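Local coordinates for protein probable M18 family aminopeptidase 1 (Thermotoga maritima, PDB 2GLF) that probably removes amino-terminal residues from peptides as a metal-dependent aminopeptidase of the M18 family, and carries bound manganese ions in this crystal, at residues Gln248-Arg251 with Ile252-Tyr255; Met424-Pro427 with Phe428-Ser431; Asp435-Glu438 with Thr439-Tyr443; Ala18-Lys21 with Glu22-Phe26. All coordinates share one frame; numbering follows the deposited sequence.

Contact 1 of 4, residues Gln248-Arg251 with Ile252-Tyr255; sequences QDDR and ICAY. With MN (manganese (II) ion), chain F; MN (manganese (II) ion), chain E.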
ATOM      1  N   GLN A 248       7.271 -28.880  31.371  1.00 20.42           N
ATOM      2  CA  GLN A 248       8.080 -30.027  31.007  1.00 20.99           C
ATOM      3  C   GLN A 248       9.358 -29.511  30.377  1.00 20.88           C
ATOM      4  O   GLN A 248      10.358 -30.229  30.309  1.00 20.20           O
ATOM      5  CB  GLN A 248       7.339 -30.942  30.038  1.00 22.29           C
ATOM      6  CG  GLN A 248       6.484 -31.962  30.753  1.00 22.94           C
ATOM      7  CD  GLN A 248       5.844 -32.946  29.813  1.00 25.51           C
ATOM      8  OE1 GLN A 248       4.969 -32.590  29.022  1.00 29.88           O
ATOM      9  NE2 GLN A 248       6.281 -34.200  29.886  1.00 27.39           N
ATOM     10  N   ASP A 249       9.331 -28.255  29.929  1.00 23.76           N
ATOM     11  CA  ASP A 249      10.518 -27.672  29.329  1.00 23.90           C
ATOM     12  C   ASP A 249      11.614 -27.673  30.377  1.00 24.62           C
ATOM     13  O   ASP A 249      11.725 -26.766  31.206  1.00 24.24           O
ATOM     14  CB  ASP A 249      10.292 -26.247  28.843  1.00 17.36           C
ATOM     15  CG  ASP A 249      11.489 -25.706  28.047  1.00 16.77           C
ATOM     16  OD1 ASP A 249      12.648 -26.016  28.405  1.00 19.51           O
ATOM     17  OD2 ASP A 249      11.279 -24.951  27.074  1.00 16.76           O
ATOM     18  N   ASP A 250      12.384 -28.752  30.319  1.00 55.64           N
ATOM     19  CA  ASP A 250      13.533 -29.038  31.152  1.00 55.58           C
ATOM     20  C   ASP A 250      13.383 -29.617  32.537  1.00 55.30           C
ATOM     21  O   ASP A 250      14.371 -30.073  33.108  1.00 55.16           O
ATOM     22  CB  ASP A 250      14.464 -27.850  31.199  1.00 29.01           C
ATOM     23  CG  ASP A 250      15.867 -28.251  30.865  1.00 30.88           C
ATOM     24  OD1 ASP A 250      16.019 -29.056  29.920  1.00 29.60           O
ATOM     25  OD2 ASP A 250      16.806 -27.784  31.535  1.00 31.02           O
ATOM     26  N   ARG A 251      12.185 -29.606  33.105  1.00 20.94           N
ATOM     27  CA  ARG A 251      12.059 -30.242  34.411  1.00 21.07           C
ATOM     28  C   ARG A 251      12.020 -31.725  34.058  1.00 21.51           C
ATOM     29  O   ARG A 251      12.233 -32.589  34.906  1.00 21.35           O
ATOM     30  CB  ARG A 251      10.785 -29.809  35.149  1.00 12.24           C
ATOM     31  CG  ARG A 251      10.747 -28.315  35.429  1.00 12.32           C
ATOM     32  CD  ARG A 251       9.991 -27.960  36.692  1.00 11.82           C
ATOM     33  NE  ARG A 251      10.190 -26.549  37.004  1.00 13.98           N
ATOM     34  CZ  ARG A 251       9.381 -25.569  36.620  1.00 13.82           C
ATOM     35  NH1 ARG A 251       8.299 -25.843  35.910  1.00 16.38           N
ATOM     36  NH2 ARG A 251       9.665 -24.313  36.925  1.00 10.73           N
ATOM     37  N   ILE A 252      11.771 -32.003  32.777  1.00 17.66           N
ATOM     38  CA  ILE A 252      11.731 -33.370  32.293  1.00 18.06           C
ATOM     39  C   ILE A 252      13.168 -33.847  32.194  1.00 18.07           C
ATOM     40  O   ILE A 252      13.451 -35.031  32.338  1.00 19.22           O
ATOM     41  CB  ILE A 252      11.071 -33.479  30.903  1.00 15.28           C
ATOM     42  CG1 ILE A 252      10.764 -34.950  30.597  1.00 15.28           C
ATOM     43  CG2 ILE A 252      11.997 -32.916  29.835  1.00 15.28           C
ATOM     44  CD1 ILE A 252       9.886 -35.157  29.381  1.00 15.28           C
ATOM     45  N   CYS A 253      14.080 -32.919  31.939  1.00 21.35           N
ATOM     46  CA  CYS A 253      15.484 -33.269  31.858  1.00 21.19           C
ATOM     47  C   CYS A 253      16.083 -33.230  33.246  1.00 20.82           C
ATOM     48  O   CYS A 253      17.048 -33.933  33.535  1.00 20.37           O
ATOM     49  CB  CYS A 253      16.220 -32.304  30.947  1.00 18.48           C
ATOM     50  SG  CYS A 253      16.026 -32.758  29.248  1.00 20.56           S
ATOM     51  N   ALA A 254      15.497 -32.406  34.105  1.00 23.46           N
ATOM     52  CA  ALA A 254      15.959 -32.287  35.476  1.00 23.80           C
ATOM     53  C   ALA A 254      15.636 -33.574  36.218  1.00 23.53           C
ATOM     54  O   ALA A 254      16.456 -34.092  36.973  1.00 23.49           O
ATOM     55  CB  ALA A 254      15.282 -31.114  36.154  1.00  1.76           C
ATOM     56  N   TYR A 255      14.440 -34.101  35.988  1.00 16.85           N
ATOM     57  CA  TYR A 255      14.026 -35.323  36.660  1.00 16.77           C
ATOM     58  C   TYR A 255      14.783 -36.546  36.176  1.00 16.87           C
ATOM     59  O   TYR A 255      15.235 -37.354  36.984  1.00 16.90           O
ATOM     60  CB  TYR A 255      12.530 -35.565  36.482  1.00 20.69           C
ATOM     61  CG  TYR A 255      12.024 -36.708  37.322  1.00 19.87           C
ATOM     62  CD1 TYR A 255      11.950 -36.594  38.710  1.00 22.34           C
ATOM     63  CD2 TYR A 255      11.644 -37.915  36.736  1.00 19.91           C
ATOM     64  CE1 TYR A 255      11.509 -37.654  39.502  1.00 20.99           C
ATOM     65  CE2 TYR A 255      11.203 -38.988  37.518  1.00 19.62           C
ATOM     66  CZ  TYR A 255      11.138 -38.849  38.901  1.00 21.05           C
ATOM     67  OH  TYR A 255      10.709 -39.902  39.680  1.00 23.01           O
TER
HETATM   68 MN    MN F5002      12.532 -22.889  27.085  1.00 19.73          MN
HETATM   69 MN    MN E5001      14.756 -25.288  27.780  1.00 17.51          MN
HETATM   70  O   HOH W   1      14.034 -26.207  25.730  1.00 24.06           O
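The carbonyl oxygen D250 O is gripped by two successive backbone N-H groups: A254 N lies 2.8 Å from D250 O, and C253 N adds a weaker bond to the same oxygen. One residue further on, Y255 N bonds to R251 O at 2.9 Å. Side chains fill in around this turn leading into the helix. The D250 carboxylate stands beside the cysteine, OD1 being 3.4 Å from C253 CB, while its OD2 is taken by the backbone N of H92, a metal ligand; an aspartate suits this place because its carboxylate can accept that N-H. I252 sets CG2 against Q248 O, and its branched apolar side chain continues toward Y23 and L436 of two other helices. The tyrosine Y255 keeps only its CB near R251 O; its ring leads off to stack on F26, and its hydroxyl bonds to R259. D249 faces the other way. With CG anti to the backbone N (chi1 -172°), its carboxylate is carried out to bridge the two metals, where OD1 binds one manganese at 2.3 Å and OD2 binds the second at 2.4 Å. H92 and D326 share the first ion with it and E279 and H425 the second, and a water sits on the first. The chemistry is thus divided: a turn braced by backbone bonds and buried side chains presents one bridging aspartate, as expected of a co-catalytic two-metal peptidase site, while its neighbour D250 holds the backbone of another ligand as a second-shell residue.

Contact 2 of 4, residues Met424-Pro427 with Phe428-Ser431; sequences MHSP and FEIS. With MN (manganese (II) ion), chain F.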
HETATM    1  N   MSE A 424       6.019 -26.742  22.900  1.00  6.74           N
HETATM    2  CA  MSE A 424       6.957 -26.230  23.890  1.00  7.82           C
HETATM    3  C   MSE A 424       6.530 -24.811  24.307  1.00  6.71           C
HETATM    4  O   MSE A 424       6.080 -24.023  23.484  1.00  6.71           O
HETATM    5  CB  MSE A 424       8.372 -26.216  23.305  1.00 34.98           C
HETATM    6  CG  MSE A 424       9.487 -26.130  24.342  1.00 37.14           C
HETATM    7 SE   MSE A 424      11.274 -26.177  23.552  1.00 40.78          SE
HETATM    8  CE  MSE A 424      11.965 -24.475  24.186  1.00 34.11           C
ATOM      9  N   HIS A 425       6.673 -24.510  25.595  1.00 13.90           N
ATOM     10  CA  HIS A 425       6.312 -23.219  26.185  1.00 12.76           C
ATOM     11  C   HIS A 425       4.824 -22.975  26.406  1.00 13.39           C
ATOM     12  O   HIS A 425       4.446 -21.974  27.008  1.00 14.59           O
ATOM     13  CB  HIS A 425       6.901 -22.062  25.389  1.00  4.80           C
ATOM     14  CG  HIS A 425       8.358 -21.852  25.638  1.00  4.80           C
ATOM     15  ND1 HIS A 425       8.992 -20.657  25.389  1.00  4.81           N
ATOM     16  CD2 HIS A 425       9.302 -22.683  26.136  1.00  4.82           C
ATOM     17  CE1 HIS A 425      10.264 -20.756  25.727  1.00  4.80           C
ATOM     18  NE2 HIS A 425      10.478 -21.977  26.183  1.00  4.80           N
ATOM     19  N   SER A 426       3.980 -23.882  25.932  1.00 21.59           N
ATOM     20  CA  SER A 426       2.544 -23.734  26.132  1.00 21.60           C
ATOM     21  C   SER A 426       2.237 -24.144  27.568  1.00 22.25           C
ATOM     22  O   SER A 426       3.076 -24.742  28.243  1.00 23.27           O
ATOM     23  CB  SER A 426       1.781 -24.644  25.179  1.00  9.05           C
ATOM     24  OG  SER A 426       2.048 -26.005  25.469  1.00  9.05           O
ATOM     25  N   PRO A 427       1.034 -23.826  28.059  1.00 14.48           N
ATOM     26  CA  PRO A 427       0.667 -24.190  29.432  1.00 14.48           C
ATOM     27  C   PRO A 427       0.475 -25.698  29.605  1.00 15.79           C
ATOM     28  O   PRO A 427       0.225 -26.173  30.711  1.00 16.10           O
ATOM     29  CB  PRO A 427      -0.636 -23.424  29.653  1.00 10.87           C
ATOM     30  CG  PRO A 427      -0.472 -22.226  28.772  1.00 11.85           C
ATOM     31  CD  PRO A 427       0.086 -22.843  27.514  1.00 11.87           C
ATOM     32  N   PHE A 428       0.605 -26.448  28.513  1.00 16.02           N
ATOM     33  CA  PHE A 428       0.415 -27.898  28.559  1.00 16.05           C
ATOM     34  C   PHE A 428       1.281 -28.574  27.489  1.00 16.96           C
ATOM     35  O   PHE A 428       0.788 -28.954  26.423  1.00 17.69           O
ATOM     36  CB  PHE A 428      -1.075 -28.225  28.325  1.00 11.89           C
ATOM     37  CG  PHE A 428      -1.493 -29.600  28.796  1.00 10.49           C
ATOM     38  CD1 PHE A 428      -1.545 -29.903  30.153  1.00  8.70           C
ATOM     39  CD2 PHE A 428      -1.850 -30.590  27.878  1.00  8.03           C
ATOM     40  CE1 PHE A 428      -1.949 -31.170  30.590  1.00  7.54           C
ATOM     41  CE2 PHE A 428      -2.254 -31.863  28.311  1.00  7.54           C
ATOM     42  CZ  PHE A 428      -2.303 -32.149  29.667  1.00  7.54           C
ATOM     43  N   GLU A 429       2.572 -28.717  27.773  1.00 10.53           N
ATOM     44  CA  GLU A 429       3.492 -29.348  26.829  1.00 10.66           C
ATOM     45  C   GLU A 429       3.263 -30.855  26.773  1.00 10.25           C
ATOM     46  O   GLU A 429       2.753 -31.453  27.716  1.00 10.29           O
ATOM     47  CB  GLU A 429       4.939 -29.046  27.224  1.00 14.94           C
ATOM     48  CG  GLU A 429       5.221 -27.559  27.360  1.00 16.97           C
ATOM     49  CD  GLU A 429       6.624 -27.263  27.858  1.00 22.41           C
ATOM     50  OE1 GLU A 429       7.086 -27.962  28.787  1.00 23.76           O
ATOM     51  OE2 GLU A 429       7.260 -26.319  27.336  1.00 24.10           O
ATOM     52  N   ILE A 430       3.642 -31.460  25.653  1.00 18.18           N
ATOM     53  CA  ILE A 430       3.475 -32.892  25.446  1.00 19.07           C
ATOM     54  C   ILE A 430       4.816 -33.581  25.169  1.00 19.69           C
ATOM     55  O   ILE A 430       5.622 -33.102  24.364  1.00 19.85           O
ATOM     56  CB  ILE A 430       2.492 -33.169  24.255  1.00  9.97           C
ATOM     57  CG1 ILE A 430       1.132 -33.628  24.778  1.00 10.17           C
ATOM     58  CG2 ILE A 430       3.033 -34.257  23.351  1.00 10.97           C
ATOM     59  CD1 ILE A 430       0.386 -32.604  25.555  1.00 12.84           C
ATOM     60  N   SER A 431       5.045 -34.703  25.847  1.00 19.58           N
ATOM     61  CA  SER A 431       6.258 -35.493  25.675  1.00 20.21           C
ATOM     62  C   SER A 431       5.850 -36.959  25.632  1.00 19.25           C
ATOM     63  O   SER A 431       4.732 -37.304  26.002  1.00 19.60           O
ATOM     64  CB  SER A 431       7.217 -35.272  26.843  1.00 24.21           C
ATOM     65  OG  SER A 431       6.687 -35.814  28.039  1.00 26.77           O
TER
HETATM   66 MN    MN F5002      12.532 -22.889  27.085  1.00 19.73          MN
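E429 reaches back round a tight bend to the backbone of M424 and H425. Its CB leaves the first residue of strand 429-432, and CG, anti to the carbonyl carbon (chi1 -55°), turns into the bend to lie 3.6 Å from S426 O. The chain then runs extended, so that CD arrives beside H425 N and passes alongside the selenomethionine M424, whose CG is 3.7 Å from E429 OE2. At the tip OE2 accepts the H425 N-H at 2.6 Å through its anti lone pair, in a nearly straight bond (164°), while OE1 takes a weak bond from the backbone N of D249. S426 OG also helps close the bend, accepting a weak bond from F428 N and pairing with G423 O. Shortening the glutamate to an alanine would probably leave the H425 N-H without its acceptor and let the loop carrying the histidine shift. The H425 ring is fixed at both nitrogens: NE2 binds manganese at 2.4 Å and ND1 bonds to G121 O, with H167 of a second subunit meeting the ring edge-to-face. A histidine ligand whose loop is steadied by a second-shell glutamate is consistent with the two-metal site of an M18 aminopeptidase.

Contact 3 of 4, residues Asp435-Glu438 with Thr439-Tyr443; sequences DLFE and TYVAY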
ATOM      1  N   ASP A 435      10.168 -41.771  25.505  1.00 12.49           N
ATOM      2  CA  ASP A 435      11.345 -40.914  25.444  1.00 13.48           C
ATOM      3  C   ASP A 435      11.778 -40.507  26.846  1.00 13.49           C
ATOM      4  O   ASP A 435      12.973 -40.479  27.160  1.00 13.81           O
ATOM      5  CB  ASP A 435      11.078 -39.668  24.589  1.00 29.70           C
ATOM      6  CG  ASP A 435      10.908 -39.995  23.106  1.00 33.03           C
ATOM      7  OD1 ASP A 435      11.527 -40.964  22.620  1.00 34.09           O
ATOM      8  OD2 ASP A 435      10.165 -39.267  22.418  1.00 36.46           O
ATOM      9  N   LEU A 436      10.804 -40.198  27.693  1.00 18.36           N
ATOM     10  CA  LEU A 436      11.087 -39.808  29.066  1.00 17.82           C
ATOM     11  C   LEU A 436      12.041 -40.841  29.677  1.00 19.08           C
ATOM     12  O   LEU A 436      13.100 -40.497  30.214  1.00 19.05           O
ATOM     13  CB  LEU A 436       9.778 -39.763  29.857  1.00  8.65           C
ATOM     14  CG  LEU A 436       9.682 -39.184  31.273  1.00  8.65           C
ATOM     15  CD1 LEU A 436       9.153 -40.259  32.200  1.00  8.65           C
ATOM     16  CD2 LEU A 436      11.021 -38.654  31.755  1.00  8.65           C
ATOM     17  N   PHE A 437      11.659 -42.109  29.561  1.00 18.08           N
ATOM     18  CA  PHE A 437      12.433 -43.226  30.088  1.00 18.14           C
ATOM     19  C   PHE A 437      13.782 -43.366  29.407  1.00 18.22           C
ATOM     20  O   PHE A 437      14.818 -43.458  30.067  1.00 17.55           O
ATOM     21  CB  PHE A 437      11.652 -44.524  29.902  1.00 17.91           C
ATOM     22  CG  PHE A 437      12.277 -45.721  30.575  1.00 18.66           C
ATOM     23  CD1 PHE A 437      12.295 -45.827  31.966  1.00 20.13           C
ATOM     24  CD2 PHE A 437      12.832 -46.750  29.817  1.00 20.42           C
ATOM     25  CE1 PHE A 437      12.854 -46.936  32.592  1.00 18.97           C
ATOM     26  CE2 PHE A 437      13.395 -47.861  30.434  1.00 20.44           C
ATOM     27  CZ  PHE A 437      13.405 -47.954  31.828  1.00 18.78           C
ATOM     28  N   GLU A 438      13.772 -43.385  28.083  1.00 10.58           N
ATOM     29  CA  GLU A 438      15.011 -43.555  27.354  1.00 10.91           C
ATOM     30  C   GLU A 438      16.025 -42.456  27.636  1.00 11.03           C
ATOM     31  O   GLU A 438      17.235 -42.678  27.538  1.00 10.44           O
ATOM     32  CB  GLU A 438      14.739 -43.644  25.858  1.00 22.49           C
ATOM     33  CG  GLU A 438      15.910 -44.230  25.088  1.00 24.93           C
ATOM     34  CD  GLU A 438      16.235 -45.651  25.511  1.00 26.76           C
ATOM     35  OE1 GLU A 438      17.235 -46.209  25.018  1.00 30.73           O
ATOM     36  OE2 GLU A 438      15.487 -46.215  26.331  1.00 28.54           O
ATOM     37  N   THR A 439      15.537 -41.267  27.974  1.00 16.35           N
ATOM     38  CA  THR A 439      16.433 -40.160  28.283  1.00 16.05           C
ATOM     39  C   THR A 439      17.177 -40.550  29.548  1.00 16.19           C
ATOM     40  O   THR A 439      18.404 -40.441  29.624  1.00 16.78           O
ATOM     41  CB  THR A 439      15.653 -38.863  28.520  1.00 12.57           C
ATOM     42  OG1 THR A 439      15.107 -38.412  27.274  1.00 12.26           O
ATOM     43  CG2 THR A 439      16.565 -37.786  29.098  1.00 12.26           C
ATOM     44  N   TYR A 440      16.413 -41.020  30.529  1.00 16.38           N
ATOM     45  CA  TYR A 440      16.952 -41.484  31.807  1.00 16.87           C
ATOM     46  C   TYR A 440      18.023 -42.553  31.579  1.00 16.74           C
ATOM     47  O   TYR A 440      19.027 -42.600  32.276  1.00 16.59           O
ATOM     48  CB  TYR A 440      15.822 -42.080  32.650  1.00 23.29           C
ATOM     49  CG  TYR A 440      16.293 -43.048  33.705  1.00 23.45           C
ATOM     50  CD1 TYR A 440      16.990 -42.603  34.831  1.00 23.59           C
ATOM     51  CD2 TYR A 440      16.052 -44.411  33.573  1.00 23.53           C
ATOM     52  CE1 TYR A 440      17.435 -43.498  35.799  1.00 25.25           C
ATOM     53  CE2 TYR A 440      16.490 -45.314  34.531  1.00 24.15           C
ATOM     54  CZ  TYR A 440      17.182 -44.853  35.640  1.00 24.65           C
ATOM     55  OH  TYR A 440      17.631 -45.755  36.577  1.00 24.81           O
ATOM     56  N   VAL A 441      17.781 -43.423  30.608  1.00 24.00           N
ATOM     57  CA  VAL A 441      18.726 -44.474  30.287  1.00 23.32           C
ATOM     58  C   VAL A 441      19.985 -43.861  29.686  1.00 23.36           C
ATOM     59  O   VAL A 441      21.097 -44.182  30.100  1.00 23.85           O
ATOM     60  CB  VAL A 441      18.127 -45.469  29.288  1.00 11.65           C
ATOM     61  CG1 VAL A 441      19.153 -46.533  28.940  1.00 10.47           C
ATOM     62  CG2 VAL A 441      16.880 -46.101  29.876  1.00 11.85           C
ATOM     63  N   ALA A 442      19.802 -42.972  28.712  1.00 13.68           N
ATOM     64  CA  ALA A 442      20.923 -42.308  28.055  1.00 13.68           C
ATOM     65  C   ALA A 442      21.787 -41.551  29.066  1.00 13.68           C
ATOM     66  O   ALA A 442      23.007 -41.711  29.091  1.00 13.68           O
ATOM     67  CB  ALA A 442      20.405 -41.356  26.983  1.00 11.08           C
ATOM     68  N   TYR A 443      21.151 -40.738  29.904  1.00 12.83           N
ATOM     69  CA  TYR A 443      21.863 -39.956  30.916  1.00 14.19           C
ATOM     70  C   TYR A 443      22.662 -40.801  31.905  1.00 14.83           C
ATOM     71  O   TYR A 443      23.769 -40.433  32.293  1.00 13.51           O
ATOM     72  CB  TYR A 443      20.878 -39.091  31.702  1.00 17.18           C
ATOM     73  CG  TYR A 443      20.365 -37.886  30.950  1.00 18.61           C
ATOM     74  CD1 TYR A 443      19.371 -37.081  31.500  1.00 19.72           C
ATOM     75  CD2 TYR A 443      20.870 -37.546  29.691  1.00 17.42           C
ATOM     76  CE1 TYR A 443      18.888 -35.965  30.819  1.00 21.29           C
ATOM     77  CE2 TYR A 443      20.394 -36.435  29.003  1.00 19.61           C
ATOM     78  CZ  TYR A 443      19.401 -35.648  29.575  1.00 20.37           C
ATOM     79  OH  TYR A 443      18.915 -34.545  28.911  1.00 17.54           O
TER
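T439 gives D435 O two hydrogen bonds: T439 N reaches it at 2.8 Å, nearly along the C=O axis, and T439 OG1 at 3.0 Å, from above the carbonyl plane. The hydroxyl sits beside its own backbone N (chi1 -70°), and that places it over the preceding turn. The ladder of helix 433-449 continues with V441 N to F437 O at 3.0 Å and A442 N to E438 O at 2.8 Å.

Apolar contacts gather round F437. V441 CG2 lies over one face of its ring, 3.9 Å from F437 CE2, while F437 CE1 approaches Y440 CD2 at 4.2 Å with the two ring planes 45° apart. Separately, T439 CG2 rests on a face of the Y443 ring, toward the rim, so a beta-branched residue serves both polar and apolar partners. Losing both branches to an alanine here would probably leave D435 O with the backbone donor alone of the two and part of the Y443 face without its methyl partner.

The two buried carboxylates turn to neighbouring loops. E438 OE2 brushes V441 CG2 and has R11 as a long, weak ion pair, but OE1 is bonded to I386 N, and both oxygens of D435 receive backbone N-H groups, from G348 and G350. The acids thus serve mainly as acceptors for backbone amides, tying the helix to the loops nearby.

Contact 4 of 4, residues Ala18-Lys21 with Glu22-Phe26; sequences AFSK and EYMEF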
ATOM      1  N   ALA A  18       5.737 -47.315  34.988  1.00 22.22           N
ATOM      2  CA  ALA A  18       6.186 -47.078  36.353  1.00 21.07           C
ATOM      3  C   ALA A  18       6.973 -45.778  36.427  1.00 20.48           C
ATOM      4  O   ALA A  18       6.683 -44.919  37.253  1.00 20.35           O
ATOM      5  CB  ALA A  18       7.049 -48.237  36.825  1.00 33.38           C
ATOM      6  N   PHE A  19       7.952 -45.638  35.538  1.00 19.70           N
ATOM      7  CA  PHE A  19       8.804 -44.461  35.505  1.00 19.80           C
ATOM      8  C   PHE A  19       8.060 -43.170  35.183  1.00 20.01           C
ATOM      9  O   PHE A  19       8.435 -42.097  35.670  1.00 19.83           O
ATOM     10  CB  PHE A  19       9.937 -44.646  34.495  1.00 13.27           C
ATOM     11  CG  PHE A  19      11.019 -43.618  34.627  1.00 13.11           C
ATOM     12  CD1 PHE A  19      11.902 -43.659  35.701  1.00 13.23           C
ATOM     13  CD2 PHE A  19      11.115 -42.571  33.722  1.00 13.82           C
ATOM     14  CE1 PHE A  19      12.863 -42.670  35.875  1.00 12.79           C
ATOM     15  CE2 PHE A  19      12.070 -41.577  33.885  1.00 14.67           C
ATOM     16  CZ  PHE A  19      12.947 -41.624  34.966  1.00 12.56           C
ATOM     17  N   SER A  20       7.019 -43.264  34.358  1.00 19.22           N
ATOM     18  CA  SER A  20       6.245 -42.081  33.995  1.00 20.16           C
ATOM     19  C   SER A  20       5.379 -41.685  35.181  1.00 19.88           C
ATOM     20  O   SER A  20       5.135 -40.499  35.424  1.00 19.82           O
ATOM     21  CB  SER A  20       5.364 -42.357  32.775  1.00 24.07           C
ATOM     22  OG  SER A  20       4.322 -43.265  33.089  1.00 28.71           O
ATOM     23  N   LYS A  21       4.915 -42.684  35.925  1.00  8.99           N
ATOM     24  CA  LYS A  21       4.097 -42.401  37.088  1.00  9.33           C
ATOM     25  C   LYS A  21       4.935 -41.663  38.131  1.00  9.62           C
ATOM     26  O   LYS A  21       4.441 -40.764  38.814  1.00  9.20           O
ATOM     27  CB  LYS A  21       3.523 -43.694  37.672  1.00 18.72           C
ATOM     28  CG  LYS A  21       2.239 -44.141  36.997  1.00 20.46           C
ATOM     29  CD  LYS A  21       1.490 -45.158  37.844  1.00 26.43           C
ATOM     30  CE  LYS A  21       0.031 -45.315  37.402  1.00 30.53           C
ATOM     31  NZ  LYS A  21      -0.112 -45.826  36.010  1.00 32.78           N
ATOM     32  N   GLU A  22       6.206 -42.037  38.236  1.00 10.04           N
ATOM     33  CA  GLU A  22       7.116 -41.413  39.184  1.00 11.25           C
ATOM     34  C   GLU A  22       7.441 -39.982  38.746  1.00 11.46           C
ATOM     35  O   GLU A  22       7.550 -39.070  39.577  1.00 10.10           O
ATOM     36  CB  GLU A  22       8.387 -42.250  39.289  1.00 38.24           C
ATOM     37  CG  GLU A  22       8.145 -43.611  39.923  1.00 42.31           C
ATOM     38  CD  GLU A  22       9.211 -44.632  39.575  1.00 49.64           C
ATOM     39  OE1 GLU A  22       9.160 -45.747  40.136  1.00 53.92           O
ATOM     40  OE2 GLU A  22      10.091 -44.331  38.739  1.00 47.79           O
ATOM     41  N   TYR A  23       7.577 -39.796  37.435  1.00 16.08           N
ATOM     42  CA  TYR A  23       7.881 -38.491  36.856  1.00 17.15           C
ATOM     43  C   TYR A  23       6.728 -37.524  37.100  1.00 18.19           C
ATOM     44  O   TYR A  23       6.937 -36.397  37.539  1.00 17.83           O
ATOM     45  CB  TYR A  23       8.138 -38.641  35.347  1.00 19.62           C
ATOM     46  CG  TYR A  23       8.182 -37.340  34.564  1.00 19.38           C
ATOM     47  CD1 TYR A  23       9.189 -36.396  34.778  1.00 18.07           C
ATOM     48  CD2 TYR A  23       7.201 -37.046  33.613  1.00 20.37           C
ATOM     49  CE1 TYR A  23       9.214 -35.193  34.064  1.00 18.76           C
ATOM     50  CE2 TYR A  23       7.219 -35.846  32.899  1.00 20.15           C
ATOM     51  CZ  TYR A  23       8.224 -34.925  33.131  1.00 19.75           C
ATOM     52  OH  TYR A  23       8.230 -33.741  32.435  1.00 18.07           O
HETATM   53  N   MSE A  24       5.511 -37.976  36.819  1.00 26.72           N
HETATM   54  CA  MSE A  24       4.332 -37.141  37.000  1.00 29.32           C
HETATM   55  C   MSE A  24       4.109 -36.680  38.443  1.00 29.30           C
HETATM   56  O   MSE A  24       3.629 -35.571  38.667  1.00 29.03           O
HETATM   57  CB  MSE A  24       3.094 -37.860  36.463  1.00 41.77           C
HETATM   58  CG  MSE A  24       3.132 -38.039  34.951  1.00 43.35           C
HETATM   59 SE   MSE A  24       1.496 -38.721  34.148  1.00 47.46          SE
HETATM   60  CE  MSE A  24       2.039 -40.572  33.889  1.00 51.53           C
ATOM     61  N   GLU A  25       4.456 -37.515  39.421  1.00 33.95           N
ATOM     62  CA  GLU A  25       4.303 -37.121  40.823  1.00 35.09           C
ATOM     63  C   GLU A  25       5.203 -35.910  41.073  1.00 33.87           C
ATOM     64  O   GLU A  25       4.759 -34.876  41.566  1.00 33.86           O
ATOM     65  CB  GLU A  25       4.708 -38.267  41.754  1.00 99.97           C
ATOM     66  CG  GLU A  25       3.755 -39.449  41.734  1.00106.59           C
ATOM     67  CD  GLU A  25       2.376 -39.102  42.272  1.00115.12           C
ATOM     68  OE1 GLU A  25       1.471 -39.964  42.200  1.00115.88           O
ATOM     69  OE2 GLU A  25       2.195 -37.970  42.772  1.00118.36           O
ATOM     70  N   PHE A  26       6.475 -36.057  40.725  1.00 22.28           N
ATOM     71  CA  PHE A  26       7.454 -34.992  40.877  1.00 21.95           C
ATOM     72  C   PHE A  26       6.923 -33.728  40.208  1.00 21.88           C
ATOM     73  O   PHE A  26       6.956 -32.645  40.786  1.00 21.42           O
ATOM     74  CB  PHE A  26       8.761 -35.409  40.201  1.00 23.34           C
ATOM     75  CG  PHE A  26       9.843 -34.368  40.260  1.00 23.86           C
ATOM     76  CD1 PHE A  26      10.418 -34.006  41.472  1.00 24.25           C
ATOM     77  CD2 PHE A  26      10.305 -33.765  39.094  1.00 23.84           C
ATOM     78  CE1 PHE A  26      11.442 -33.061  41.524  1.00 24.82           C
ATOM     79  CE2 PHE A  26      11.329 -32.819  39.127  1.00 23.00           C
ATOM     80  CZ  PHE A  26      11.901 -32.466  40.350  1.00 24.36           C
TER
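E22 CG stands anti to its carbonyl carbon (chi1 -67°) and the chain beyond is extended, which sends the carboxylate back along the helix past A18 O; F19 CG, opposite to its backbone N (chi1 -167°), brings the ring to meet it. E22 OE2 comes within 3.6 Å of F19 CD1, with the ring and carboxylate planes 77° apart. This oxygen also forms a salt bridge with R259, which probably offsets the cost of holding a charge beside a phenyl ring. On another side of the helix, S20 OG lies 3.6 Å from the terminal methyl carbon CE of the selenomethionine M24, whose chain bends at its last torsion to reach back; a serine can lie against this methyl because its hydroxyl is satisfied by E17 O. Beneath these side chains run the helical bonds: M24 N to S20 O at 2.9 Å, Y23 N to F19 O at 3.0 Å and E22 N to A18 O at 3.1 Å, with a weak one from E25 N to K21 O. A18, K21 and E25 occupy the exposed side, where small or charged residues are at home. The buried aromatics sort themselves among the neighbours: F19 stacks on Y440 of helix 433-449, Y23 packs against both I252 of helix 248-263 and L436 of helix 433-449, F26 reaches Y255 and helix 33-45, and M24 meets I243 of strand 242-245.

Contacts 1 and 2 are both buried, contact 1 near the chain's centre and contact 2 also against a second subunit, and each gives a ligand to the same manganese ion; their chemistry is polar, with carboxylates and an imidazole directed at metal or at backbone N-H groups. Contacts 3 and 4 are helical turns centred about 16 Å from the chain's centre and combine aromatic and aliphatic packing with carboxylates bound to backbone amides (contact 3) or an arginine (contact 4). Contact 3 is the more buried; contact 4 has one face exposed. L436 and F19 join these two, and Y23 carries contact 4 to contact 1. Strand 429-432 runs straight into helix 433-449, linking contact 2 to contact 3.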